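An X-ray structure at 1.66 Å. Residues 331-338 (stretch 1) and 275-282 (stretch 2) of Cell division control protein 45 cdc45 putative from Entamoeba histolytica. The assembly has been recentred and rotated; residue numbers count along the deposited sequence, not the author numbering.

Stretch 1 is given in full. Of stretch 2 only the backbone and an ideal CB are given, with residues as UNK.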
# COMPACT_ATOMS: atom_id res chain seq x y z
N PHE A 331 4.09 9.88 -26.82
CA PHE A 331 4.94 9.00 -27.62
C PHE A 331 5.12 7.65 -26.95
O PHE A 331 5.02 6.61 -27.61
CB PHE A 331 6.29 9.68 -27.86
CG PHE A 331 7.17 8.98 -28.85
CD1 PHE A 331 7.95 7.90 -28.46
CD2 PHE A 331 7.23 9.40 -30.17
CE1 PHE A 331 8.75 7.24 -29.36
CE2 PHE A 331 8.04 8.75 -31.08
CZ PHE A 331 8.81 7.67 -30.67
N TYR A 332 5.39 7.64 -25.65
CA TYR A 332 5.62 6.42 -24.89
C TYR A 332 4.39 5.94 -24.15
O TYR A 332 4.49 5.00 -23.33
CB TYR A 332 6.76 6.64 -23.88
CG TYR A 332 8.11 6.93 -24.52
CD1 TYR A 332 8.89 5.91 -25.04
CD2 TYR A 332 8.60 8.23 -24.58
CE1 TYR A 332 10.12 6.18 -25.63
CE2 TYR A 332 9.82 8.51 -25.16
CZ TYR A 332 10.58 7.47 -25.68
OH TYR A 332 11.80 7.74 -26.25
N HIS A 333 3.25 6.58 -24.34
CA HIS A 333 1.97 6.14 -23.77
C HIS A 333 2.01 6.00 -22.25
O HIS A 333 1.74 4.95 -21.67
CB HIS A 333 1.53 4.83 -24.43
CG HIS A 333 1.42 4.93 -25.92
ND1 HIS A 333 2.38 4.41 -26.77
CD2 HIS A 333 0.49 5.50 -26.72
CE1 HIS A 333 2.03 4.64 -28.02
NE2 HIS A 333 0.88 5.31 -28.02
N PHE A 334 2.33 7.11 -21.58
CA PHE A 334 2.07 7.24 -20.15
C PHE A 334 1.29 8.53 -19.89
O PHE A 334 1.63 9.33 -19.02
CB PHE A 334 3.34 7.15 -19.29
CG PHE A 334 4.49 8.04 -19.73
CD1 PHE A 334 4.55 9.36 -19.33
CD2 PHE A 334 5.54 7.53 -20.48
CE1 PHE A 334 5.61 10.16 -19.69
CE2 PHE A 334 6.61 8.31 -20.84
CZ PHE A 334 6.65 9.65 -20.45
N GLU A 335 0.18 8.70 -20.61
CA GLU A 335 -0.66 9.88 -20.44
C GLU A 335 -1.28 9.95 -19.06
O GLU A 335 -1.63 11.05 -18.61
CB GLU A 335 -1.76 9.90 -21.50
CG GLU A 335 -1.27 9.95 -22.95
CD GLU A 335 -0.93 8.58 -23.52
OE1 GLU A 335 -0.88 7.59 -22.75
OE2 GLU A 335 -0.72 8.49 -24.75
N ASN A 336 -1.47 8.80 -18.40
CA ASN A 336 -1.97 8.77 -17.02
C ASN A 336 -0.95 9.32 -16.03
O ASN A 336 -1.22 9.31 -14.82
CB ASN A 336 -2.35 7.36 -16.60
CG ASN A 336 -3.70 6.94 -17.12
OD1 ASN A 336 -4.52 7.78 -17.49
ND2 ASN A 336 -3.94 5.64 -17.15
N LEU A 337 0.21 9.76 -16.49
CA LEU A 337 1.11 10.47 -15.58
C LEU A 337 0.47 11.77 -15.09
O LEU A 337 0.78 12.25 -14.00
CB LEU A 337 2.42 10.76 -16.27
CG LEU A 337 3.48 11.48 -15.43
CD1 LEU A 337 3.86 10.67 -14.22
CD2 LEU A 337 4.68 11.76 -16.30
N PHE A 338 -0.42 12.36 -15.89
CA PHE A 338 -1.05 13.62 -15.52
C PHE A 338 -2.42 13.29 -14.92
O PHE A 338 -3.33 12.86 -15.63
CB PHE A 338 -1.16 14.54 -16.72
CG PHE A 338 0.18 14.94 -17.26
CD1 PHE A 338 0.91 15.95 -16.67
CD2 PHE A 338 0.73 14.26 -18.35
CE1 PHE A 338 2.15 16.32 -17.16
CE2 PHE A 338 1.97 14.62 -18.83
CZ PHE A 338 2.68 15.65 -18.23
N UNK A 275 8.35 4.19 -11.23
CA UNK A 275 8.56 2.88 -11.81
C UNK A 275 7.91 2.72 -13.17
O UNK A 275 8.51 2.15 -14.08
CB UNK A 275 8.03 1.80 -10.86
N UNK A 276 6.65 3.15 -13.31
CA UNK A 276 5.97 2.93 -14.58
C UNK A 276 6.60 3.77 -15.68
O UNK A 276 6.72 3.33 -16.82
CB UNK A 276 4.48 3.25 -14.45
N UNK A 277 7.05 4.98 -15.33
CA UNK A 277 7.65 5.87 -16.33
C UNK A 277 9.03 5.39 -16.71
O UNK A 277 9.37 5.29 -17.89
CB UNK A 277 7.72 7.31 -15.81
N UNK A 278 9.85 5.04 -15.71
CA UNK A 278 11.18 4.51 -16.01
C UNK A 278 11.11 3.26 -16.88
O UNK A 278 11.91 3.08 -17.81
CB UNK A 278 11.93 4.20 -14.71
N UNK A 279 10.14 2.39 -16.61
CA UNK A 279 9.99 1.18 -17.41
C UNK A 279 9.67 1.51 -18.86
O UNK A 279 10.20 0.90 -19.78
CB UNK A 279 8.90 0.29 -16.82
N UNK A 280 8.78 2.48 -19.08
CA UNK A 280 8.37 2.83 -20.43
C UNK A 280 9.43 3.62 -21.17
O UNK A 280 9.50 3.54 -22.39
CB UNK A 280 7.07 3.63 -20.39
N UNK A 281 10.25 4.39 -20.46
CA UNK A 281 11.35 5.10 -21.09
C UNK A 281 12.56 4.21 -21.32
O UNK A 281 13.49 4.63 -22.01
CB UNK A 281 11.75 6.30 -20.24
N UNK A 282 12.58 3.01 -20.76
CA UNK A 282 13.70 2.10 -20.98
C UNK A 282 15.00 2.53 -20.34
O UNK A 282 16.07 2.12 -20.79
CB UNK A 282 13.93 1.93 -22.48

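Stretch 2 is helical from 275, running past a loop and a short 3-10 segment of stretch 1.

Position 275 has nothing of stretch 1 within 5.5 Å of its ideal CB. Many helix-compatible side chains would suit it. It is Arg275, extended beyond CG, with its guanidinium group hydrogen-bonded elsewhere in the structure.

Position 276 points sideways. Its ideal CB touches nothing of stretch 1, so a short side chain would make little contact, while a long one could come nearer. Polar or charged residues are plausible. The residue is Glu276, with chi1 and chi2 both t. Its OE2 lies 4.5 Å from Phe334 CB, a marginal contact; its main role appears one turn on, at position 280.

Position 277 also points sideways, but its ideal CB is 5.1 Å from Phe334 CG and 5.4 Å from Leu337 CD1. Stretch 1 offers an aromatic ring and a leucine methyl here, with space to fill before they are reached. A medium-sized apolar residue fits: leucine, isoleucine, methionine or perhaps valine. It is Ile277. CG2 sits over a face of the Phe334 ring, 4.2 Å from its centroid, in a CH-pi contact. CD1 packs 3.6 Å from Phe334 CB and 4.0 Å from Leu337 CD1. The two branches thus reach different parts of the apolar surface.

Positions 278 and 279 both point out of reach of stretch 1, which therefore sets no preference. The first is Ala278. The second is Ser279, whose OG donates a hydrogen bond to Arg275 O (2.8 Å), a common arrangement within a helix.

Position 280 points toward stretch 1. The ideal CB is 4.1 Å from Tyr332 O and 4.2 Å from Phe334 CD2. Farther along lies His333 O, an acceptor. A long chain with an apolar stem and a donor at its tip would suit, so lysine or arginine; glutamine is possible, and a shorter apolar residue could still meet the Phe334 ring. The residue is Lys280. Its chain is extended from chi2 to chi4, and CD passes the edge of the Phe334 ring, 3.9 Å from Phe334 CB. NZ donates a hydrogen bond to His333 O (2.7 Å). Lys280 NZ also forms a salt bridge with Glu276 OE2 (3.1 Å), so the carboxylate one turn back and the loop carbonyl share one ammonium group. The backbone contributes too: Lys280 O is 3.6 Å from Tyr332 CD1.

Position 281 points sideways, its ideal CB beyond 5.5 Å of stretch 1. The rings of Tyr332 and Phe334 are the nearby features, so a longer apolar side chain such as leucine or methionine would reach them. It is Leu281. Its CD2 lies over a face of the Tyr332 ring, 3.9 Å from the centroid in a CH-pi contact, and is 3.9 Å from Phe334 CE2. One methyl therefore touches both aromatics.

Position 282 leaves helical geometry with positive phi (70°), which by itself favours glycine; asparagine is also tolerated. It is Gly282.

Stretch 2 (275-282) REIASKLG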
# COMPACT_ATOMS: atom_id res chain seq x y z
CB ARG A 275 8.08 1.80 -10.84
CG ARG A 275 8.83 1.87 -9.55
CD ARG A 275 8.41 0.82 -8.54
NE ARG A 275 9.05 1.09 -7.26
CZ ARG A 275 8.85 0.39 -6.14
NH1 ARG A 275 8.02 -0.65 -6.15
NH2 ARG A 275 9.47 0.74 -5.03
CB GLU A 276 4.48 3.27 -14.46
CG GLU A 276 3.74 3.16 -15.81
CD GLU A 276 2.23 3.35 -15.69
OE1 GLU A 276 1.64 2.86 -14.70
OE2 GLU A 276 1.65 3.99 -16.58
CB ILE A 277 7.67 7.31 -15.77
CG1 ILE A 277 6.30 7.71 -15.27
CG2 ILE A 277 8.18 8.28 -16.80
CD1 ILE A 277 5.18 7.55 -16.27
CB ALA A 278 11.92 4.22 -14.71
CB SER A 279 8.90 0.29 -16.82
OG SER A 279 9.27 -0.16 -15.53
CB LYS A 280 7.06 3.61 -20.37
CG LYS A 280 5.88 2.74 -19.99
CD LYS A 280 4.58 3.52 -19.85
CE LYS A 280 3.41 2.57 -19.64
NZ LYS A 280 2.11 3.29 -19.52
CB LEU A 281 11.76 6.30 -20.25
CG LEU A 281 10.75 7.43 -20.11
CD1 LEU A 281 11.24 8.45 -19.10
CD2 LEU A 281 10.49 8.09 -21.45
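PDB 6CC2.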